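Long-range contact in putative hyaluronoglucosaminidase (Clostridium perfringens, PDB 6PWI), which belongs to glycoside hydrolase family 84 and probably has hexosaminidase activity, this chain being the part that contains the likely catalytic barrel: residues A339-V343 against F378-A382. Sequence-based numbering, arbitrary orientation.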
ATOM      1  N   ALA A 339     -22.448   7.855 -12.633  1.00 25.59           N
ATOM      2  CA  ALA A 339     -23.055   7.042 -13.668  1.00 24.47           C
ATOM      3  C   ALA A 339     -24.567   7.204 -13.604  1.00 24.43           C
ATOM      4  O   ALA A 339     -25.282   6.616 -14.413  1.00 25.98           O
ATOM      5  CB  ALA A 339     -22.658   5.602 -13.483  1.00 24.42           C
ATOM      6  N   GLY A 340     -25.032   7.992 -12.626  1.00 23.63           N
ATOM      7  CA  GLY A 340     -26.451   8.223 -12.396  1.00 22.98           C
ATOM      8  C   GLY A 340     -27.165   6.991 -11.833  1.00 22.61           C
ATOM      9  O   GLY A 340     -28.398   6.951 -11.793  1.00 21.98           O
ATOM     10  N   GLY A 341     -26.376   5.997 -11.402  1.00 21.75           N
ATOM     11  CA  GLY A 341     -26.884   4.700 -10.977  1.00 22.55           C
ATOM     12  C   GLY A 341     -27.546   3.929 -12.119  1.00 23.25           C
ATOM     13  O   GLY A 341     -28.370   3.047 -11.889  1.00 22.53           O
ATOM     14  N   ASP A 342     -27.169   4.272 -13.354  1.00 23.97           N
ATOM     15  CA  ASP A 342     -27.802   3.738 -14.546  1.00 25.71           C
ATOM     16  C   ASP A 342     -26.963   2.572 -15.070  1.00 25.94           C
ATOM     17  O   ASP A 342     -25.840   2.782 -15.521  1.00 27.10           O
ATOM     18  CB  ASP A 342     -27.902   4.855 -15.588  1.00 28.03           C
ATOM     19  CG  ASP A 342     -28.715   4.526 -16.828  1.00 30.00           C
ATOM     20  OD1 ASP A 342     -29.155   3.361 -16.960  1.00 31.17           O
ATOM     21  OD2 ASP A 342     -28.913   5.450 -17.649  1.00 30.65           O
ATOM     22  N   VAL A 343     -27.516   1.352 -15.028  1.00 25.08           N
ATOM     23  CA  VAL A 343     -26.828   0.177 -15.549  1.00 25.24           C
ATOM     24  C   VAL A 343     -26.882   0.167 -17.079  1.00 26.68           C
ATOM     25  O   VAL A 343     -26.372  -0.758 -17.706  1.00 28.68           O
ATOM     26  CB  VAL A 343     -27.359  -1.149 -14.961  1.00 24.34           C
ATOM     27  CG1 VAL A 343     -27.268  -1.197 -13.444  1.00 24.97           C
ATOM     28  CG2 VAL A 343     -28.772  -1.473 -15.422  1.00 23.21           C
ATOM     29  N   PHE A 378     -22.560  -3.632  -9.964  1.00 23.93           N
ATOM     30  CA  PHE A 378     -23.054  -2.537 -10.779  1.00 23.01           C
ATOM     31  C   PHE A 378     -22.106  -2.312 -11.956  1.00 23.26           C
ATOM     32  O   PHE A 378     -22.548  -2.220 -13.102  1.00 22.47           O
ATOM     33  CB  PHE A 378     -23.245  -1.253  -9.964  1.00 21.51           C
ATOM     34  CG  PHE A 378     -23.539  -0.058 -10.838  1.00 21.01           C
ATOM     35  CD1 PHE A 378     -24.839   0.259 -11.195  1.00 20.94           C
ATOM     36  CD2 PHE A 378     -22.513   0.711 -11.365  1.00 20.12           C
ATOM     37  CE1 PHE A 378     -25.111   1.336 -12.026  1.00 20.51           C
ATOM     38  CE2 PHE A 378     -22.784   1.785 -12.198  1.00 20.24           C
ATOM     39  CZ  PHE A 378     -24.082   2.099 -12.525  1.00 20.25           C
ATOM     40  N   PHE A 379     -20.806  -2.210 -11.644  1.00 23.20           N
ATOM     41  CA  PHE A 379     -19.786  -1.949 -12.644  1.00 23.52           C
ATOM     42  C   PHE A 379     -19.844  -3.015 -13.734  1.00 24.78           C
ATOM     43  O   PHE A 379     -19.787  -2.689 -14.918  1.00 24.70           O
ATOM     44  CB  PHE A 379     -18.390  -1.903 -12.015  1.00 22.64           C
ATOM     45  CG  PHE A 379     -17.288  -1.622 -13.007  1.00 22.32           C
ATOM     46  CD1 PHE A 379     -16.818  -0.330 -13.197  1.00 21.99           C
ATOM     47  CD2 PHE A 379     -16.740  -2.641 -13.773  1.00 21.30           C
ATOM     48  CE1 PHE A 379     -15.813  -0.068 -14.115  1.00 21.58           C
ATOM     49  CE2 PHE A 379     -15.743  -2.378 -14.698  1.00 20.57           C
ATOM     50  CZ  PHE A 379     -15.278  -1.094 -14.863  1.00 21.24           C
ATOM     51  N   GLU A 380     -19.958  -4.282 -13.315  1.00 26.24           N
ATOM     52  CA  GLU A 380     -19.954  -5.403 -14.240  1.00 28.70           C
ATOM     53  C   GLU A 380     -21.177  -5.340 -15.155  1.00 27.57           C
ATOM     54  O   GLU A 380     -21.053  -5.527 -16.363  1.00 29.19           O
ATOM     55  CB  GLU A 380     -19.830  -6.740 -13.501  1.00 31.90           C
ATOM     56  CG  GLU A 380     -19.652  -7.920 -14.447  1.00 34.66           C
ATOM     57  CD  GLU A 380     -19.155  -9.231 -13.858  1.00 39.41           C
ATOM     58  OE1 GLU A 380     -18.823  -9.272 -12.650  1.00 43.46           O
ATOM     59  OE2 GLU A 380     -19.093 -10.217 -14.618  1.00 41.71           O
ATOM     60  N   GLU A 381     -22.347  -5.064 -14.572  1.00 26.71           N
ATOM     61  CA  GLU A 381     -23.602  -4.957 -15.298  1.00 26.55           C
ATOM     62  C   GLU A 381     -23.510  -3.834 -16.339  1.00 25.79           C
ATOM     63  O   GLU A 381     -24.060  -3.957 -17.429  1.00 25.19           O
ATOM     64  CB  GLU A 381     -24.730  -4.738 -14.285  1.00 28.72           C
ATOM     65  CG  GLU A 381     -26.117  -5.146 -14.752  1.00 31.83           C
ATOM     66  CD  GLU A 381     -27.160  -5.299 -13.645  1.00 35.69           C
ATOM     67  OE1 GLU A 381     -26.766  -5.540 -12.470  1.00 37.67           O
ATOM     68  OE2 GLU A 381     -28.374  -5.183 -13.949  1.00 36.75           O
ATOM     69  N   ALA A 382     -22.796  -2.747 -16.007  1.00 24.37           N
ATOM     70  CA  ALA A 382     -22.776  -1.541 -16.823  1.00 24.53           C
ATOM     71  C   ALA A 382     -21.700  -1.607 -17.911  1.00 25.20           C
ATOM     72  O   ALA A 382     -21.907  -1.135 -19.028  1.00 24.68           O
ATOM     73  CB  ALA A 382     -22.589  -0.327 -15.945  1.00 22.92           C
TER
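F378 reaches from helix 373-383 into the loop of A339-V343 and meets it with CD1, CE1, CZ and CE2 of its ring. A339 CB sits at the ring edge, near its plane, 3.9 Å from F378 CZ. V343 CG1 approaches the ring obliquely, 3.6 Å from F378 CD1. The ring also meets backbone: G341 C lies 3.6 Å from F378 CE1, and D342 O 3.5 Å from F378 CZ. F378 CG is anti to its own backbone N (chi1 171°), which sends the ring out from the helix to the loop. A382 CB, one turn on, lies over one ring face, offset toward the rim. V343 CG1 is anti to its carbonyl carbon (chi1 -58°), while CG2 lies alongside the E381 carboxylate, 4.0 Å from OE2, with CG1 hardly farther. A type I' turn from A339 to D342 shapes the loop, with D342 N hydrogen-bonded to A339 O. D342 OD1 accepts a hydrogen bond from N344 N. W362 of barrel strand 359-362 also touches F378. The contact thus joins the loop after strand 328-330 to a helix of the (beta/alpha)8 barrel. Between the two segments it is van der Waals and largely apolar; the loop's hydrogen bonds described here hold the turn itself.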